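Local coordinates for homocitrate synthase (Sulfolobus acidocaldarius, PDB 6KTQ), which catalyses the aldol-type condensation of acetyl-CoA with 2-oxoglutarate to give homocitrate, the first step of lysine biosynthesis through alpha-aminoadipate, at residues I348-F361 / D370-P384. Numbering follows the deposited sequence.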
# COMPACT_ATOMS: atom_id res chain seq x y z
N ILE A 348 -2.37 1.76 -46.03
CA ILE A 348 -1.32 1.38 -46.97
C ILE A 348 -0.72 2.61 -47.62
O ILE A 348 -1.43 3.40 -48.23
CB ILE A 348 -1.86 0.39 -48.03
CG1 ILE A 348 -2.15 -0.94 -47.37
CG2 ILE A 348 -0.84 0.20 -49.17
CD1 ILE A 348 -2.91 -1.88 -48.26
N ASP A 349 0.59 2.76 -47.47
CA ASP A 349 1.36 3.81 -48.12
C ASP A 349 2.77 3.27 -48.33
O ASP A 349 2.95 2.06 -48.26
CB ASP A 349 1.30 5.12 -47.32
CG ASP A 349 1.97 5.05 -45.95
OD1 ASP A 349 2.70 4.06 -45.64
OD2 ASP A 349 1.77 6.05 -45.19
N LYS A 350 3.77 4.12 -48.56
CA LYS A 350 5.11 3.61 -48.86
C LYS A 350 5.73 2.78 -47.72
O LYS A 350 6.78 2.15 -47.91
CB LYS A 350 6.05 4.74 -49.26
CG LYS A 350 6.40 5.67 -48.12
CD LYS A 350 7.02 6.97 -48.59
CE LYS A 350 7.38 7.84 -47.39
NZ LYS A 350 7.99 9.14 -47.77
N TYR A 351 5.10 2.78 -46.54
CA TYR A 351 5.61 2.02 -45.39
C TYR A 351 5.08 0.60 -45.37
O TYR A 351 5.43 -0.17 -44.48
CB TYR A 351 5.25 2.74 -44.06
CG TYR A 351 6.31 3.72 -43.69
CD1 TYR A 351 6.32 5.00 -44.22
CD2 TYR A 351 7.34 3.36 -42.85
CE1 TYR A 351 7.34 5.90 -43.93
CE2 TYR A 351 8.36 4.25 -42.52
CZ TYR A 351 8.37 5.51 -43.07
OH TYR A 351 9.38 6.41 -42.77
N THR A 352 4.29 0.20 -46.35
CA THR A 352 3.63 -1.10 -46.29
C THR A 352 4.59 -2.21 -46.69
O THR A 352 5.77 -1.98 -47.03
CB THR A 352 2.37 -1.14 -47.16
OG1 THR A 352 1.55 -2.24 -46.80
CG2 THR A 352 2.73 -1.24 -48.62
N GLY A 353 4.08 -3.42 -46.61
CA GLY A 353 4.81 -4.59 -47.05
C GLY A 353 3.92 -5.58 -47.75
O GLY A 353 2.72 -5.37 -47.89
N LYS A 354 4.52 -6.67 -48.17
CA LYS A 354 3.82 -7.68 -48.98
C LYS A 354 2.63 -8.32 -48.26
O LYS A 354 1.55 -8.46 -48.86
CB LYS A 354 4.86 -8.69 -49.51
CG LYS A 354 4.60 -10.16 -49.27
CD LYS A 354 5.85 -11.03 -49.49
CE LYS A 354 6.33 -11.68 -48.18
NZ LYS A 354 6.66 -10.74 -47.05
N HIS A 355 2.77 -8.65 -46.97
CA HIS A 355 1.64 -9.25 -46.23
C HIS A 355 0.42 -8.34 -46.16
O HIS A 355 -0.72 -8.80 -46.30
CB HIS A 355 2.07 -9.75 -44.84
CG HIS A 355 3.11 -10.83 -44.88
ND1 HIS A 355 2.85 -12.10 -45.36
CD2 HIS A 355 4.41 -10.84 -44.52
CE1 HIS A 355 3.94 -12.83 -45.31
NE2 HIS A 355 4.91 -12.09 -44.78
N ALA A 356 0.66 -7.05 -45.93
CA ALA A 356 -0.43 -6.09 -45.84
C ALA A 356 -1.11 -5.94 -47.19
O ALA A 356 -2.33 -5.92 -47.27
CB ALA A 356 0.09 -4.75 -45.38
N VAL A 357 -0.30 -5.80 -48.24
CA VAL A 357 -0.86 -5.61 -49.59
C VAL A 357 -1.65 -6.88 -50.00
O VAL A 357 -2.80 -6.77 -50.47
CB VAL A 357 0.24 -5.22 -50.59
CG1 VAL A 357 -0.26 -5.30 -52.00
CG2 VAL A 357 0.75 -3.81 -50.29
N LYS A 358 -1.07 -8.06 -49.75
CA LYS A 358 -1.77 -9.32 -50.04
C LYS A 358 -3.09 -9.39 -49.31
O LYS A 358 -4.10 -9.78 -49.89
CB LYS A 358 -0.95 -10.56 -49.66
CG LYS A 358 0.15 -10.91 -50.63
CD LYS A 358 0.83 -12.25 -50.30
CE LYS A 358 2.18 -12.36 -51.01
NZ LYS A 358 2.51 -13.74 -51.50
N ASP A 359 -3.08 -9.03 -48.02
CA ASP A 359 -4.29 -9.12 -47.22
C ASP A 359 -5.41 -8.23 -47.76
O ASP A 359 -6.56 -8.65 -47.80
CB ASP A 359 -4.03 -8.77 -45.76
CG ASP A 359 -5.27 -8.92 -44.92
OD1 ASP A 359 -5.68 -10.05 -44.71
OD2 ASP A 359 -5.86 -7.91 -44.54
N ARG A 360 -5.09 -7.00 -48.15
CA ARG A 360 -6.09 -6.09 -48.70
C ARG A 360 -6.64 -6.57 -50.06
O ARG A 360 -7.85 -6.54 -50.31
CB ARG A 360 -5.52 -4.68 -48.84
CG ARG A 360 -6.58 -3.62 -49.05
CD ARG A 360 -7.38 -3.36 -47.78
NE ARG A 360 -8.64 -2.66 -48.03
CZ ARG A 360 -9.69 -2.64 -47.19
NH1 ARG A 360 -9.64 -3.27 -46.02
NH2 ARG A 360 -10.79 -1.99 -47.54
N PHE A 361 -5.76 -7.04 -50.94
CA PHE A 361 -6.26 -7.67 -52.19
C PHE A 361 -7.16 -8.87 -51.92
O PHE A 361 -8.21 -9.04 -52.58
CB PHE A 361 -5.09 -8.01 -53.12
CG PHE A 361 -4.59 -6.82 -53.89
CD1 PHE A 361 -5.43 -6.17 -54.78
CD2 PHE A 361 -3.33 -6.34 -53.71
CE1 PHE A 361 -5.00 -5.08 -55.48
CE2 PHE A 361 -2.89 -5.25 -54.42
CZ PHE A 361 -3.74 -4.61 -55.31
N ASP A 370 2.36 -13.89 -56.49
CA ASP A 370 3.40 -13.40 -55.62
C ASP A 370 4.25 -12.34 -56.32
O ASP A 370 4.53 -11.29 -55.74
CB ASP A 370 4.25 -14.57 -55.11
CG ASP A 370 5.20 -14.15 -54.03
OD1 ASP A 370 4.75 -13.90 -52.89
OD2 ASP A 370 6.41 -14.04 -54.34
N SER A 371 4.60 -12.56 -57.58
CA SER A 371 5.39 -11.59 -58.33
C SER A 371 4.61 -10.31 -58.69
O SER A 371 5.18 -9.22 -58.74
CB SER A 371 5.97 -12.22 -59.60
OG SER A 371 6.69 -11.25 -60.31
N GLU A 372 3.32 -10.46 -58.97
CA GLU A 372 2.45 -9.31 -59.19
C GLU A 372 2.38 -8.46 -57.90
O GLU A 372 2.40 -7.24 -57.96
CB GLU A 372 1.05 -9.77 -59.61
CG GLU A 372 1.04 -10.31 -61.05
CD GLU A 372 -0.30 -10.81 -61.52
OE1 GLU A 372 -1.06 -11.37 -60.71
OE2 GLU A 372 -0.57 -10.66 -62.74
N ILE A 373 2.32 -9.13 -56.74
CA ILE A 373 2.31 -8.40 -55.47
C ILE A 373 3.61 -7.62 -55.36
O ILE A 373 3.57 -6.45 -54.96
CB ILE A 373 2.06 -9.32 -54.27
CG1 ILE A 373 0.64 -9.90 -54.33
CG2 ILE A 373 2.31 -8.61 -52.94
CD1 ILE A 373 -0.50 -8.95 -54.00
N ASP A 374 4.76 -8.24 -55.71
CA ASP A 374 6.06 -7.56 -55.69
C ASP A 374 6.01 -6.30 -56.52
O ASP A 374 6.54 -5.26 -56.10
CB ASP A 374 7.22 -8.39 -56.28
CG ASP A 374 7.57 -9.59 -55.44
OD1 ASP A 374 7.32 -9.57 -54.22
OD2 ASP A 374 8.10 -10.57 -56.04
N GLN A 375 5.39 -6.39 -57.69
CA GLN A 375 5.37 -5.26 -58.60
C GLN A 375 4.48 -4.15 -58.07
O GLN A 375 4.83 -3.00 -58.15
CB GLN A 375 4.92 -5.67 -60.02
CG GLN A 375 5.91 -6.61 -60.76
CD GLN A 375 5.26 -7.28 -61.97
OE1 GLN A 375 4.81 -6.60 -62.88
NE2 GLN A 375 5.14 -8.61 -61.95
N VAL A 376 3.32 -4.49 -57.54
CA VAL A 376 2.46 -3.47 -56.91
C VAL A 376 3.17 -2.79 -55.74
O VAL A 376 3.15 -1.59 -55.59
CB VAL A 376 1.12 -4.09 -56.48
CG1 VAL A 376 0.30 -3.13 -55.60
CG2 VAL A 376 0.32 -4.49 -57.70
N LEU A 377 3.83 -3.57 -54.91
CA LEU A 377 4.56 -3.01 -53.76
C LEU A 377 5.63 -2.02 -54.24
O LEU A 377 5.78 -0.89 -53.70
CB LEU A 377 5.21 -4.15 -53.00
CG LEU A 377 5.25 -4.21 -51.48
CD1 LEU A 377 6.56 -4.81 -51.00
CD2 LEU A 377 4.97 -2.88 -50.79
N ALA A 378 6.36 -2.39 -55.28
CA ALA A 378 7.37 -1.50 -55.85
C ALA A 378 6.77 -0.21 -56.36
O ALA A 378 7.32 0.89 -56.14
CB ALA A 378 8.16 -2.20 -56.96
N LYS A 379 5.62 -0.30 -57.03
CA LYS A 379 4.95 0.90 -57.50
C LYS A 379 4.51 1.79 -56.32
O LYS A 379 4.72 2.99 -56.36
CB LYS A 379 3.77 0.54 -58.38
CG LYS A 379 4.18 -0.02 -59.74
CD LYS A 379 3.03 -0.74 -60.43
CE LYS A 379 3.47 -1.37 -61.74
NZ LYS A 379 3.54 -0.34 -62.80
N ILE A 380 3.94 1.19 -55.28
CA ILE A 380 3.57 1.93 -54.07
C ILE A 380 4.78 2.67 -53.50
O ILE A 380 4.69 3.86 -53.19
CB ILE A 380 2.93 1.00 -53.02
CG1 ILE A 380 1.52 0.57 -53.45
CG2 ILE A 380 2.83 1.68 -51.65
CD1 ILE A 380 0.99 -0.61 -52.68
N LYS A 381 5.92 1.99 -53.43
CA LYS A 381 7.12 2.54 -52.80
C LYS A 381 7.86 3.52 -53.72
O LYS A 381 8.76 4.24 -53.25
CB LYS A 381 8.04 1.41 -52.31
CG LYS A 381 7.54 0.69 -51.04
CD LYS A 381 8.42 -0.47 -50.61
CE LYS A 381 7.88 -1.17 -49.35
NZ LYS A 381 8.11 -0.30 -48.15
N SER A 382 7.46 3.60 -55.00
CA SER A 382 8.13 4.51 -55.95
C SER A 382 7.68 5.96 -55.84
O SER A 382 8.28 6.86 -56.45
CB SER A 382 7.92 4.04 -57.41
OG SER A 382 6.59 4.29 -57.82
N ASN A 383 6.59 6.22 -55.13
CA ASN A 383 6.13 7.58 -54.99
C ASN A 383 6.17 8.04 -53.50
O ASN A 383 5.40 7.57 -52.67
CB ASN A 383 4.71 7.73 -55.57
CG ASN A 383 4.66 7.70 -57.10
OD1 ASN A 383 3.94 6.92 -57.69
ND2 ASN A 383 5.42 8.57 -57.73
N PRO A 384 7.04 9.00 -53.16
CA PRO A 384 7.24 9.39 -51.74
C PRO A 384 6.12 10.16 -51.04
O PRO A 384 6.11 10.24 -49.82
CB PRO A 384 8.48 10.29 -51.81
CG PRO A 384 8.44 10.86 -53.18
CD PRO A 384 7.90 9.77 -54.07
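Val357 drops as a knob into a hole formed by Ile373, Val376, Leu377 and Ile380, where helices 354-361 and 370-381 cross at 110°. Its CG2 meets Ile380 CD1 tip to tip at 4.0 Å. In return Ile373 fits among Lys354, Val357, Lys358 and Phe361, and the Phe361 ring presents its edge to Val376 CG1, 4.0 Å from CE2. Nearer the turn, Thr352 CG2 packs 3.5 Å from Leu377 CD2.

The polar links lie at the two ends. Lys358 lays CG against Ile373, then bends at its last torsion (chi4 -143°) to bring NZ 2.6 Å from Asp370 OD1, a salt bridge on the anti lone pair. A methionine here would probably keep some of the packing on Ile373 but leave the Asp370 carboxylate without this partner. At the far end, Lys381 NZ donates to Lys350 O (2.8 Å) and weakly to Thr352 O, tying down the Asp349-Thr352 turn, while Lys350 NZ reaches Pro384 O in its carbonyl plane.

This helix pair belongs to the post-HMGL region, far from the active site; helix 319-327 packs on 354-361 through Ala356, and helix 391-402 touches Glu372 and Gln375.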